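Local coordinates for protein isoform 2 of Dual oxidase maturation factor 1 (Homo sapiens, PDB 7D3F) that probably assists the maturation of the oxidase DUOX1 and its transport from the endoplasmic reticulum to the plasma membrane, at residues Arg174-Tyr179 with Ser225-Leu230; Ile99-Gly104 with Leu243-Gly248; Leu32-Thr37 with Thr59-Gly64; Ala25-Ile30 with Ile63-Leu68. One frame throughout, in Å; residues are numbered along the deposited sequence.

Contact 1: Arg174-Tyr179 with Ser225-Leu230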
loop_
_atom_site.group_PDB
_atom_site.type_symbol
_atom_site.label_atom_id
_atom_site.label_comp_id
_atom_site.label_asym_id
_atom_site.label_seq_id
_atom_site.Cartn_x
_atom_site.Cartn_y
_atom_site.Cartn_z
ATOM N N ARG B 174 -0.626 14.993 -21.121
ATOM C CA ARG B 174 -0.717 13.816 -20.265
ATOM C C ARG B 174 0.248 12.731 -20.725
ATOM O O ARG B 174 0.967 12.140 -19.912
ATOM C CB ARG B 174 -2.159 13.307 -20.255
ATOM C CG ARG B 174 -2.412 12.075 -19.406
ATOM C CD ARG B 174 -3.905 11.920 -19.154
ATOM N NE ARG B 174 -4.258 10.605 -18.630
ATOM C CZ ARG B 174 -4.746 9.615 -19.371
ATOM N NH1 ARG B 174 -4.941 9.792 -20.671
ATOM N NH2 ARG B 174 -5.045 8.450 -18.814
ATOM N N LEU B 175 0.292 12.471 -22.036
ATOM C CA LEU B 175 1.215 11.473 -22.568
ATOM C C LEU B 175 2.664 11.861 -22.293
ATOM O O LEU B 175 3.470 11.040 -21.826
ATOM C CB LEU B 175 0.979 11.306 -24.070
ATOM C CG LEU B 175 1.850 10.307 -24.831
ATOM C CD1 LEU B 175 1.354 8.891 -24.605
ATOM C CD2 LEU B 175 1.880 10.643 -26.316
ATOM N N ALA B 176 3.008 13.123 -22.574
ATOM C CA ALA B 176 4.371 13.596 -22.369
ATOM C C ALA B 176 4.774 13.482 -20.909
ATOM O O ALA B 176 5.849 12.967 -20.590
ATOM C CB ALA B 176 4.501 15.041 -22.848
ATOM N N GLY B 177 3.914 13.953 -20.004
ATOM C CA GLY B 177 4.233 13.885 -18.591
ATOM C C GLY B 177 4.359 12.462 -18.089
ATOM O O GLY B 177 5.274 12.145 -17.327
ATOM N N HIS B 178 3.457 11.579 -18.525
ATOM C CA HIS B 178 3.506 10.191 -18.078
ATOM C C HIS B 178 4.809 9.521 -18.498
ATOM O O HIS B 178 5.512 8.927 -17.670
ATOM C CB HIS B 178 2.303 9.425 -18.629
ATOM C CG HIS B 178 2.384 7.947 -18.419
ATOM N ND1 HIS B 178 2.717 7.070 -19.429
ATOM C CD2 HIS B 178 2.184 7.191 -17.314
ATOM C CE1 HIS B 178 2.715 5.836 -18.955
ATOM N NE2 HIS B 178 2.393 5.882 -17.675
ATOM N N TYR B 179 5.162 9.620 -19.782
ATOM C CA TYR B 179 6.362 8.918 -20.225
ATOM C C TYR B 179 7.636 9.609 -19.750
ATOM O O TYR B 179 8.640 8.933 -19.490
ATOM C CB TYR B 179 6.352 8.747 -21.741
ATOM C CG TYR B 179 5.541 7.550 -22.183
ATOM C CD1 TYR B 179 6.036 6.260 -22.032
ATOM C CD2 TYR B 179 4.277 7.704 -22.735
ATOM C CE1 TYR B 179 5.297 5.159 -22.424
ATOM C CE2 TYR B 179 3.532 6.609 -23.131
ATOM C CZ TYR B 179 4.046 5.340 -22.974
ATOM O OH TYR B 179 3.306 4.249 -23.368
ATOM N N SER B 225 9.785 17.181 -25.079
ATOM C CA SER B 225 9.811 18.190 -26.134
ATOM C C SER B 225 9.008 17.741 -27.348
ATOM O O SER B 225 8.174 18.493 -27.869
ATOM C CB SER B 225 11.254 18.499 -26.531
ATOM O OG SER B 225 11.932 19.189 -25.500
ATOM N N MET B 226 9.237 16.508 -27.807
ATOM C CA MET B 226 8.566 16.033 -29.013
ATOM C C MET B 226 7.062 15.904 -28.805
ATOM O O MET B 226 6.278 16.240 -29.699
ATOM C CB MET B 226 9.164 14.698 -29.457
ATOM C CG MET B 226 10.614 14.780 -29.921
ATOM S SD MET B 226 10.870 15.893 -31.319
ATOM C CE MET B 226 11.568 17.329 -30.504
ATOM N N ALA B 227 6.636 15.426 -27.634
ATOM C CA ALA B 227 5.212 15.223 -27.402
ATOM C C ALA B 227 4.476 16.529 -27.133
ATOM O O ALA B 227 3.298 16.648 -27.487
ATOM C CB ALA B 227 5.004 14.248 -26.244
ATOM N N THR B 228 5.131 17.513 -26.515
ATOM C CA THR B 228 4.497 18.805 -26.292
ATOM C C THR B 228 4.619 19.743 -27.485
ATOM O O THR B 228 3.928 20.767 -27.519
ATOM C CB THR B 228 5.090 19.483 -25.052
ATOM O OG1 THR B 228 6.505 19.639 -25.217
ATOM C CG2 THR B 228 4.817 18.646 -23.809
ATOM N N SER B 229 5.475 19.427 -28.458
ATOM C CA SER B 229 5.592 20.244 -29.659
ATOM C C SER B 229 4.605 19.848 -30.749
ATOM O O SER B 229 4.286 20.679 -31.607
ATOM C CB SER B 229 7.017 20.165 -30.213
ATOM O OG SER B 229 7.366 18.830 -30.534
ATOM N N LEU B 230 4.116 18.605 -30.736
ATOM C CA LEU B 230 3.170 18.145 -31.745
ATOM C C LEU B 230 1.783 18.753 -31.583
ATOM O O LEU B 230 0.947 18.589 -32.478
ATOM C CB LEU B 230 3.066 16.618 -31.707
ATOM C CG LEU B 230 4.277 15.832 -32.211
ATOM C CD1 LEU B 230 4.169 14.368 -31.816
ATOM C CD2 LEU B 230 4.412 15.970 -33.720
#
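Ala176 and Ala227 meet methyl to methyl, with Ala176 CB 3.5 Å from Ala227 CB, and this pair with Thr228 illustrates how small side chains let two helices draw close. The CA atoms of Ala176 and Ala227 are 5.4 Å apart, a close approach in keeping with the small side chains at both positions. Each alanine points its methyl at the opposing helix, and both are buried.

Thr228 adds a second touch from the flank: its CG2 lies 3.7 Å from Ala176 CB, so the methyl of Ala176 is met by two carbons of the 225-230 segment. The first torsion of Thr228 (chi1 58°) divides its branches by polarity. CG2 sits beside the backbone N and faces Ala176, while OG1 bonds back to the carbonyl of Phe224 one turn earlier, which satisfies the hydroxyl within its own helix. Leu175 stands at the margin, its CD2 4.8 Å from Ala227 CB.

The contact joins helix 169-199 to helix 203-229 close to their predicted extracellular ends, where the disulfide Cys167-Cys234 links the chain just beyond both. Further along this helix pair the rings of Tyr179 and Phe223 meet, and Tyr179 OH hydrogen-bonds a polar side chain of another protein in the assembly, which also packs against Leu175 and His178.

Contact 2: Ile99-Gly104 with Leu243-Gly248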
loop_
_atom_site.group_PDB
_atom_site.type_symbol
_atom_site.label_atom_id
_atom_site.label_comp_id
_atom_site.label_asym_id
_atom_site.label_seq_id
_atom_site.Cartn_x
_atom_site.Cartn_y
_atom_site.Cartn_z
ATOM N N ILE B 99 -1.194 36.109 -13.901
ATOM C CA ILE B 99 -1.736 34.779 -14.133
ATOM C C ILE B 99 -0.633 33.930 -14.744
ATOM O O ILE B 99 -0.039 34.307 -15.763
ATOM C CB ILE B 99 -2.974 34.827 -15.043
ATOM C CG1 ILE B 99 -3.920 35.933 -14.572
ATOM C CG2 ILE B 99 -3.682 33.484 -15.045
ATOM C CD1 ILE B 99 -5.154 36.089 -15.422
ATOM N N GLY B 100 -0.353 32.796 -14.116
ATOM C CA GLY B 100 0.734 31.942 -14.540
ATOM C C GLY B 100 0.294 30.500 -14.669
ATOM O O GLY B 100 -0.537 30.004 -13.908
ATOM N N LEU B 101 0.876 29.831 -15.656
ATOM C CA LEU B 101 0.635 28.425 -15.931
ATOM C C LEU B 101 1.932 27.667 -15.700
ATOM O O LEU B 101 2.992 28.089 -16.177
ATOM C CB LEU B 101 0.146 28.232 -17.368
ATOM C CG LEU B 101 -0.635 26.967 -17.709
ATOM C CD1 LEU B 101 -1.976 26.965 -16.996
ATOM C CD2 LEU B 101 -0.823 26.875 -19.213
ATOM N N GLN B 102 1.851 26.556 -14.967
ATOM C CA GLN B 102 3.011 25.729 -14.638
ATOM C C GLN B 102 2.625 24.281 -14.920
ATOM O O GLN B 102 2.094 23.591 -14.048
ATOM C CB GLN B 102 3.432 25.934 -13.185
ATOM C CG GLN B 102 4.145 27.245 -12.910
ATOM C CD GLN B 102 4.557 27.383 -11.457
ATOM O OE1 GLN B 102 3.759 27.144 -10.550
ATOM N NE2 GLN B 102 5.809 27.761 -11.229
ATOM N N VAL B 103 2.873 23.828 -16.141
ATOM C CA VAL B 103 2.520 22.478 -16.557
ATOM C C VAL B 103 3.666 21.544 -16.195
ATOM O O VAL B 103 4.796 21.721 -16.664
ATOM C CB VAL B 103 2.218 22.422 -18.061
ATOM C CG1 VAL B 103 1.680 21.057 -18.430
ATOM C CG2 VAL B 103 1.235 23.516 -18.447
ATOM N N GLY B 104 3.371 20.552 -15.353
ATOM C CA GLY B 104 4.322 19.538 -14.974
ATOM C C GLY B 104 4.013 18.191 -15.601
ATOM O O GLY B 104 3.225 18.069 -16.541
ATOM N N LEU B 243 -1.150 34.381 -23.186
ATOM C CA LEU B 243 -0.189 33.623 -22.396
ATOM C C LEU B 243 0.610 32.707 -23.314
ATOM O O LEU B 243 0.035 31.862 -24.011
ATOM C CB LEU B 243 -0.907 32.817 -21.310
ATOM C CG LEU B 243 -0.117 32.344 -20.086
ATOM C CD1 LEU B 243 -1.064 32.073 -18.927
ATOM C CD2 LEU B 243 0.712 31.103 -20.387
ATOM N N HIS B 244 1.929 32.873 -23.311
ATOM C CA HIS B 244 2.838 32.034 -24.080
ATOM C C HIS B 244 3.655 31.181 -23.123
ATOM O O HIS B 244 4.254 31.703 -22.177
ATOM C CB HIS B 244 3.762 32.880 -24.957
ATOM C CG HIS B 244 3.039 33.750 -25.938
ATOM N ND1 HIS B 244 2.445 33.253 -27.078
ATOM C CD2 HIS B 244 2.818 35.086 -25.950
ATOM C CE1 HIS B 244 1.888 34.245 -27.749
ATOM N NE2 HIS B 244 2.100 35.368 -27.087
ATOM N N THR B 245 3.677 29.876 -23.368
ATOM C CA THR B 245 4.405 28.937 -22.529
ATOM C C THR B 245 5.769 28.628 -23.130
ATOM O O THR B 245 5.978 28.735 -24.341
ATOM C CB THR B 245 3.615 27.639 -22.342
ATOM O OG1 THR B 245 3.224 27.126 -23.621
ATOM C CG2 THR B 245 2.376 27.886 -21.494
ATOM N N HIS B 246 6.702 28.244 -22.262
ATOM C CA HIS B 246 8.051 27.892 -22.678
ATOM C C HIS B 246 8.623 26.901 -21.676
ATOM O O HIS B 246 8.092 26.726 -20.576
ATOM C CB HIS B 246 8.950 29.130 -22.793
ATOM C CG HIS B 246 9.068 29.912 -21.521
ATOM N ND1 HIS B 246 8.208 30.939 -21.197
ATOM C CD2 HIS B 246 9.948 29.822 -20.497
ATOM C CE1 HIS B 246 8.552 31.446 -20.027
ATOM N NE2 HIS B 246 9.605 30.786 -19.580
ATOM N N HIS B 247 9.710 26.245 -22.077
ATOM C CA HIS B 247 10.358 25.270 -21.207
ATOM C C HIS B 247 10.845 25.946 -19.933
ATOM O O HIS B 247 11.636 26.894 -19.982
ATOM C CB HIS B 247 11.517 24.603 -21.944
ATOM C CG HIS B 247 11.083 23.721 -23.073
ATOM N ND1 HIS B 247 11.690 23.741 -24.310
ATOM C CD2 HIS B 247 10.103 22.789 -23.151
ATOM C CE1 HIS B 247 11.101 22.863 -25.103
ATOM N NE2 HIS B 247 10.135 22.271 -24.423
ATOM N N GLY B 248 10.371 25.455 -18.791
ATOM C CA GLY B 248 10.634 26.084 -17.521
ATOM C C GLY B 248 11.924 25.625 -16.876
ATOM O O GLY B 248 12.741 24.928 -17.486
#
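Leu101, Leu243 and Thr245 bring two strands of one sheet together through side chains, although neither strand is the other's neighbour. The apolar contacts come first. Leu101 CB lies 4.2 Å from Leu243 CD2, and Leu101 CD2 is 4.1 Å from Thr245 CG2, so one residue spans two partners that alternate along the 243-248 segment. The side chains of Leu101 and Thr245 meet at a slant. Leu101 has CG anti to its backbone N (chi1 -158°), which carries the branched end, with CD2, over to the threonine methyl; the place of CB next to Leu243 follows from the backbone.

A second kind of contact involves the backbone. Leu243 CD1 rests 4.0 Å from Ile99 O, a van der Waals touch of a methyl on a carbonyl oxygen; the other methyl of the same leucine serves Leu101.

Hydrogen bonding between the strands is indirect. Strand 77-86 runs between them and pairs its backbone with the 99-104 segment, Val81 with Ile99 and Gly79 with Leu101. Even so, the CA atoms of Leu101 and Thr245 are only 7.6 Å apart, less than twice the usual spacing of paired strands, which is consistent with a curled or twisted sheet at this point. Leu236 packs on both Leu101 and Leu243, and Phe161 and Ile110 add to the cover of Leu101.

Such a leucine-rich interior within a curved antiparallel sheet is consistent with the claudin-like fold of the extracellular domain, here joined through Gly248, the N-cap, to helix 249-274.

Contact 3: Leu32-Thr37 with Thr59-Gly64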
loop_
_atom_site.group_PDB
_atom_site.type_symbol
_atom_site.label_atom_id
_atom_site.label_comp_id
_atom_site.label_asym_id
_atom_site.label_seq_id
_atom_site.Cartn_x
_atom_site.Cartn_y
_atom_site.Cartn_z
ATOM N N LEU B 32 19.521 17.331 2.342
ATOM C CA LEU B 32 20.342 18.168 3.210
ATOM C C LEU B 32 20.742 17.425 4.477
ATOM O O LEU B 32 21.854 17.608 4.980
ATOM C CB LEU B 32 19.603 19.461 3.555
ATOM C CG LEU B 32 19.572 20.544 2.474
ATOM C CD1 LEU B 32 18.841 21.779 2.975
ATOM C CD2 LEU B 32 20.982 20.896 2.026
ATOM N N THR B 33 19.849 16.591 5.016
ATOM C CA THR B 33 20.212 15.768 6.166
ATOM C C THR B 33 21.320 14.785 5.807
ATOM O O THR B 33 22.270 14.595 6.578
ATOM C CB THR B 33 18.983 15.024 6.689
ATOM O OG1 THR B 33 17.992 15.970 7.110
ATOM C CG2 THR B 33 19.356 14.132 7.863
ATOM N N ALA B 34 21.215 14.153 4.635
ATOM C CA ALA B 34 22.278 13.255 4.189
ATOM C C ALA B 34 23.597 14.004 4.018
ATOM O O ALA B 34 24.658 13.517 4.433
ATOM C CB ALA B 34 21.875 12.569 2.885
ATOM N N LEU B 35 23.544 15.196 3.419
ATOM C CA LEU B 35 24.750 15.999 3.241
ATOM C C LEU B 35 25.351 16.400 4.582
ATOM O O LEU B 35 26.574 16.400 4.745
ATOM C CB LEU B 35 24.434 17.238 2.403
ATOM C CG LEU B 35 25.584 18.218 2.165
ATOM C CD1 LEU B 35 26.716 17.547 1.403
ATOM C CD2 LEU B 35 25.093 19.455 1.425
ATOM N N ALA B 36 24.504 16.757 5.551
ATOM C CA ALA B 36 24.998 17.126 6.873
ATOM C C ALA B 36 25.660 15.943 7.565
ATOM O O ALA B 36 26.704 16.097 8.207
ATOM C CB ALA B 36 23.855 17.677 7.726
ATOM N N THR B 37 25.066 14.752 7.447
ATOM C CA THR B 37 25.690 13.560 8.018
ATOM C C THR B 37 27.046 13.292 7.377
ATOM O O THR B 37 28.025 12.976 8.071
ATOM C CB THR B 37 24.768 12.353 7.847
ATOM O OG1 THR B 37 23.568 12.552 8.607
ATOM C CG2 THR B 37 25.456 11.078 8.315
ATOM N N THR B 59 28.030 15.598 -5.605
ATOM C CA THR B 59 27.512 15.381 -6.948
ATOM C C THR B 59 26.402 14.349 -6.907
ATOM O O THR B 59 25.261 14.631 -7.302
ATOM C CB THR B 59 28.634 14.941 -7.890
ATOM O OG1 THR B 59 29.576 16.009 -8.049
ATOM C CG2 THR B 59 28.070 14.565 -9.250
ATOM N N SER B 60 26.689 13.191 -6.303
ATOM C CA SER B 60 25.705 12.120 -6.276
ATOM C C SER B 60 24.404 12.628 -5.687
ATOM O O SER B 60 23.352 12.590 -6.343
ATOM C CB SER B 60 26.237 10.933 -5.470
ATOM O OG SER B 60 25.287 9.884 -5.416
ATOM N N LEU B 61 24.486 13.222 -4.494
ATOM C CA LEU B 61 23.272 13.681 -3.836
ATOM C C LEU B 61 22.531 14.648 -4.739
ATOM O O LEU B 61 21.349 14.442 -5.049
ATOM C CB LEU B 61 23.605 14.324 -2.489
ATOM C CG LEU B 61 23.999 13.352 -1.376
ATOM C CD1 LEU B 61 24.200 14.084 -0.058
ATOM C CD2 LEU B 61 22.949 12.263 -1.233
ATOM N N PHE B 62 23.255 15.641 -5.269
ATOM C CA PHE B 62 22.621 16.632 -6.126
ATOM C C PHE B 62 21.864 15.937 -7.240
ATOM O O PHE B 62 20.647 16.121 -7.386
ATOM C CB PHE B 62 23.669 17.592 -6.691
ATOM C CG PHE B 62 23.113 18.584 -7.674
ATOM C CD1 PHE B 62 23.378 18.461 -9.028
ATOM C CD2 PHE B 62 22.316 19.633 -7.246
ATOM C CE1 PHE B 62 22.867 19.373 -9.937
ATOM C CE2 PHE B 62 21.801 20.547 -8.150
ATOM C CZ PHE B 62 22.077 20.417 -9.497
ATOM N N ILE B 63 22.549 15.031 -7.948
ATOM C CA ILE B 63 21.925 14.332 -9.067
ATOM C C ILE B 63 20.615 13.712 -8.608
ATOM O O ILE B 63 19.536 14.046 -9.115
ATOM C CB ILE B 63 22.877 13.275 -9.650
ATOM C CG1 ILE B 63 24.099 13.947 -10.281
ATOM C CG2 ILE B 63 22.145 12.407 -10.667
ATOM C CD1 ILE B 63 25.146 12.966 -10.767
ATOM N N GLY B 64 20.691 12.889 -7.556
ATOM C CA GLY B 64 19.491 12.242 -7.056
ATOM C C GLY B 64 18.407 13.251 -6.766
ATOM O O GLY B 64 17.320 13.200 -7.356
#
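Leu61 sends one methyl, CD1, into the flank of the 32-37 helix segment, a compact example of a knob entering a hole. CD1 lies 3.7 Å from Leu35 N, and Ala34 CB and Leu35 CB are each 4.0 Å from it. The methyl therefore settles on the backbone between these two residues as well as on their first side-chain carbons. Phe31 and Phe38 also touch Leu61, and the four residues 31, 34, 35 and 38 have the spacing of a knobs-into-holes socket.

Conformation explains the reach. With CG beside the backbone N and anti to the carbonyl carbon (chi1 -74°), and chi2 near trans, the side chain of Leu61 extends away from its helix and delivers CD1 to the far wall. Leu35 behaves differently: its CG stands anti to the backbone N (chi1 178°), and the part that meets Leu61 is CB, with the branched end playing little part. Ala34, having no more than a methyl, simply points it at the knob.

Behind the interface Thr37 OG1 hydrogen-bonds Thr33 O at 3.2 Å, tilted 34° from the carbonyl plane, while Thr37 N reaches the same oxygen from the opposite face. The hydroxyl is thus satisfied inside its own helix, and Thr33 and Thr37 both pack on apolar side chains of another protein.

The contact joins helices 22-41 and 50-72, an antiparallel pair of predicted transmembrane spans. From helix 50-72, Ser60 OG bonds Asn195 of helix 169-199, and Thr59 and Ile63 lean on helix 249-274.

Contact 4: Ala25-Ile30 with Ile63-Leu68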
loop_
_atom_site.group_PDB
_atom_site.type_symbol
_atom_site.label_atom_id
_atom_site.label_comp_id
_atom_site.label_asym_id
_atom_site.label_seq_id
_atom_site.Cartn_x
_atom_site.Cartn_y
_atom_site.Cartn_z
ATOM N N ALA B 25 10.078 20.396 -0.640
ATOM C CA ALA B 25 10.647 20.682 0.672
ATOM C C ALA B 25 11.131 19.408 1.352
ATOM O O ALA B 25 12.205 19.392 1.960
ATOM C CB ALA B 25 9.619 21.398 1.547
ATOM N N SER B 26 10.349 18.329 1.262
ATOM C CA SER B 26 10.755 17.064 1.867
ATOM C C SER B 26 12.004 16.506 1.197
ATOM O O SER B 26 12.913 16.013 1.877
ATOM C CB SER B 26 9.611 16.053 1.796
ATOM O OG SER B 26 9.327 15.698 0.454
ATOM N N ILE B 27 12.065 16.568 -0.136
ATOM C CA ILE B 27 13.248 16.083 -0.846
ATOM C C ILE B 27 14.479 16.884 -0.432
ATOM O O ILE B 27 15.549 16.323 -0.151
ATOM C CB ILE B 27 13.022 16.141 -2.367
ATOM C CG1 ILE B 27 11.915 15.169 -2.780
ATOM C CG2 ILE B 27 14.311 15.835 -3.111
ATOM C CD1 ILE B 27 11.547 15.254 -4.244
ATOM N N ILE B 28 14.337 18.211 -0.379
ATOM C CA ILE B 28 15.449 19.070 0.012
ATOM C C ILE B 28 15.888 18.759 1.436
ATOM O O ILE B 28 17.086 18.676 1.723
ATOM C CB ILE B 28 15.065 20.552 -0.154
ATOM C CG1 ILE B 28 14.924 20.906 -1.636
ATOM C CG2 ILE B 28 16.094 21.455 0.510
ATOM C CD1 ILE B 28 14.497 22.335 -1.885
ATOM N N MET B 29 14.929 18.574 2.348
ATOM C CA MET B 29 15.271 18.272 3.734
ATOM C C MET B 29 16.010 16.945 3.852
ATOM O O MET B 29 17.009 16.846 4.573
ATOM C CB MET B 29 14.009 18.259 4.596
ATOM C CG MET B 29 13.489 19.639 4.959
ATOM S SD MET B 29 14.667 20.571 5.958
ATOM C CE MET B 29 14.902 19.449 7.334
ATOM N N ILE B 30 15.537 15.912 3.149
ATOM C CA ILE B 30 16.177 14.600 3.234
ATOM C C ILE B 30 17.602 14.666 2.695
ATOM O O ILE B 30 18.549 14.164 3.319
ATOM C CB ILE B 30 15.339 13.545 2.488
ATOM C CG1 ILE B 30 13.992 13.344 3.184
ATOM C CG2 ILE B 30 16.095 12.228 2.397
ATOM C CD1 ILE B 30 13.044 12.437 2.429
ATOM N N ILE B 63 22.549 15.031 -7.948
ATOM C CA ILE B 63 21.925 14.332 -9.067
ATOM C C ILE B 63 20.615 13.712 -8.608
ATOM O O ILE B 63 19.536 14.046 -9.115
ATOM C CB ILE B 63 22.877 13.275 -9.650
ATOM C CG1 ILE B 63 24.099 13.947 -10.281
ATOM C CG2 ILE B 63 22.145 12.407 -10.667
ATOM C CD1 ILE B 63 25.146 12.966 -10.767
ATOM N N GLY B 64 20.691 12.889 -7.556
ATOM C CA GLY B 64 19.491 12.242 -7.056
ATOM C C GLY B 64 18.407 13.251 -6.766
ATOM O O GLY B 64 17.320 13.200 -7.356
ATOM N N ALA B 65 18.741 14.263 -5.956
ATOM C CA ALA B 65 17.754 15.269 -5.601
ATOM C C ALA B 65 17.153 15.864 -6.858
ATOM O O ALA B 65 15.928 15.844 -7.047
ATOM C CB ALA B 65 18.389 16.355 -4.736
ATOM N N ALA B 66 18.021 16.293 -7.781
ATOM C CA ALA B 66 17.544 16.935 -8.995
ATOM C C ALA B 66 16.512 16.053 -9.673
ATOM O O ALA B 66 15.367 16.474 -9.889
ATOM C CB ALA B 66 18.716 17.228 -9.934
ATOM N N ILE B 67 16.868 14.784 -9.898
ATOM C CA ILE B 67 15.960 13.876 -10.593
ATOM C C ILE B 67 14.611 13.876 -9.893
ATOM O O ILE B 67 13.580 14.229 -10.482
ATOM C CB ILE B 67 16.558 12.461 -10.670
ATOM C CG1 ILE B 67 17.832 12.463 -11.516
ATOM C CG2 ILE B 67 15.541 11.480 -11.235
ATOM C CD1 ILE B 67 18.478 11.095 -11.659
ATOM N N LEU B 68 14.624 13.591 -8.588
ATOM C CA LEU B 68 13.370 13.521 -7.852
ATOM C C LEU B 68 12.623 14.840 -7.954
ATOM O O LEU B 68 11.438 14.871 -8.309
ATOM C CB LEU B 68 13.632 13.148 -6.394
ATOM C CG LEU B 68 13.959 11.675 -6.137
ATOM C CD1 LEU B 68 14.135 11.412 -4.649
ATOM C CD2 LEU B 68 12.878 10.777 -6.720
#
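Ile27 reaches across to Leu68 and Ala65 with a different branch for each. Its terminal CD1 is 3.7 Å from Leu68 CB and 3.9 Å from Leu68 C, so the longer arm ends against the root of the leucine and not against its branched tip. The shorter arm, CG2, lies 4.4 Å from Ala65 CB and 4.3 Å from Ala65 O, a looser touch. One isoleucine thereby bridges two residues that follow each other by almost a turn of the opposing helix, and it is the buried member of the trio.

The next level is what places these groups. In Ile27 CG1 stands beside the backbone N (chi1 -65°) and chi2 continues it in an extended line, which carries CD1 forward to Leu68 while CG2 turns to Ala65. The small side chain of Ala65 suits the close approach here, where its CA is 6.6 Å from Ile27 CA. The helical backbone holds Leu68 in place, its N bonding Gly64 O at 3.0 Å; on the other side the bond from Ile30 N to Ser26 O, 2.9 Å, flanks Ile27 within its helix. Ser26 OG in turn bonds the carbonyl of Thr23, near the beginning of that helix.

Further out, Leu68 also packs on Trp185 and Phe188 of helix 169-199, so the residue that Ile27 meets is also in touch with that helix. Helix 50-72 is embedded more widely: Ile67 touches Thr213 and Gln217, and Ala66 and Ile63 meet Thr257 and Cys261. At this level helix 22-41 packs on helix 50-72, which in turn meets helices 169-199, 203-229 and 249-274.

Overall arrangement
Contacts 3 and 4 are successive levels of one helix pair, 22-41 with 50-72; their centres lie 8 Å apart, and their second segments share Ile63 and Gly64. Both close before the chain enters the extracellular sheet. Contact 2 then spans a long loop from strand 94-103 to strand 241-247, and contact 1, between helices 169-199 and 203-229, is nested inside that loop. The latter two are neighbours, with centres 14 Å apart, and touch where Ser225 OG packs 3.7 Å from His247 NE2. Contact 3 lies about 30 Å from contact 1, centre to centre. Contacts 3 and 4 hold a transmembrane hairpin, while contacts 1 and 2 meet where helices pass into the predicted extracellular part.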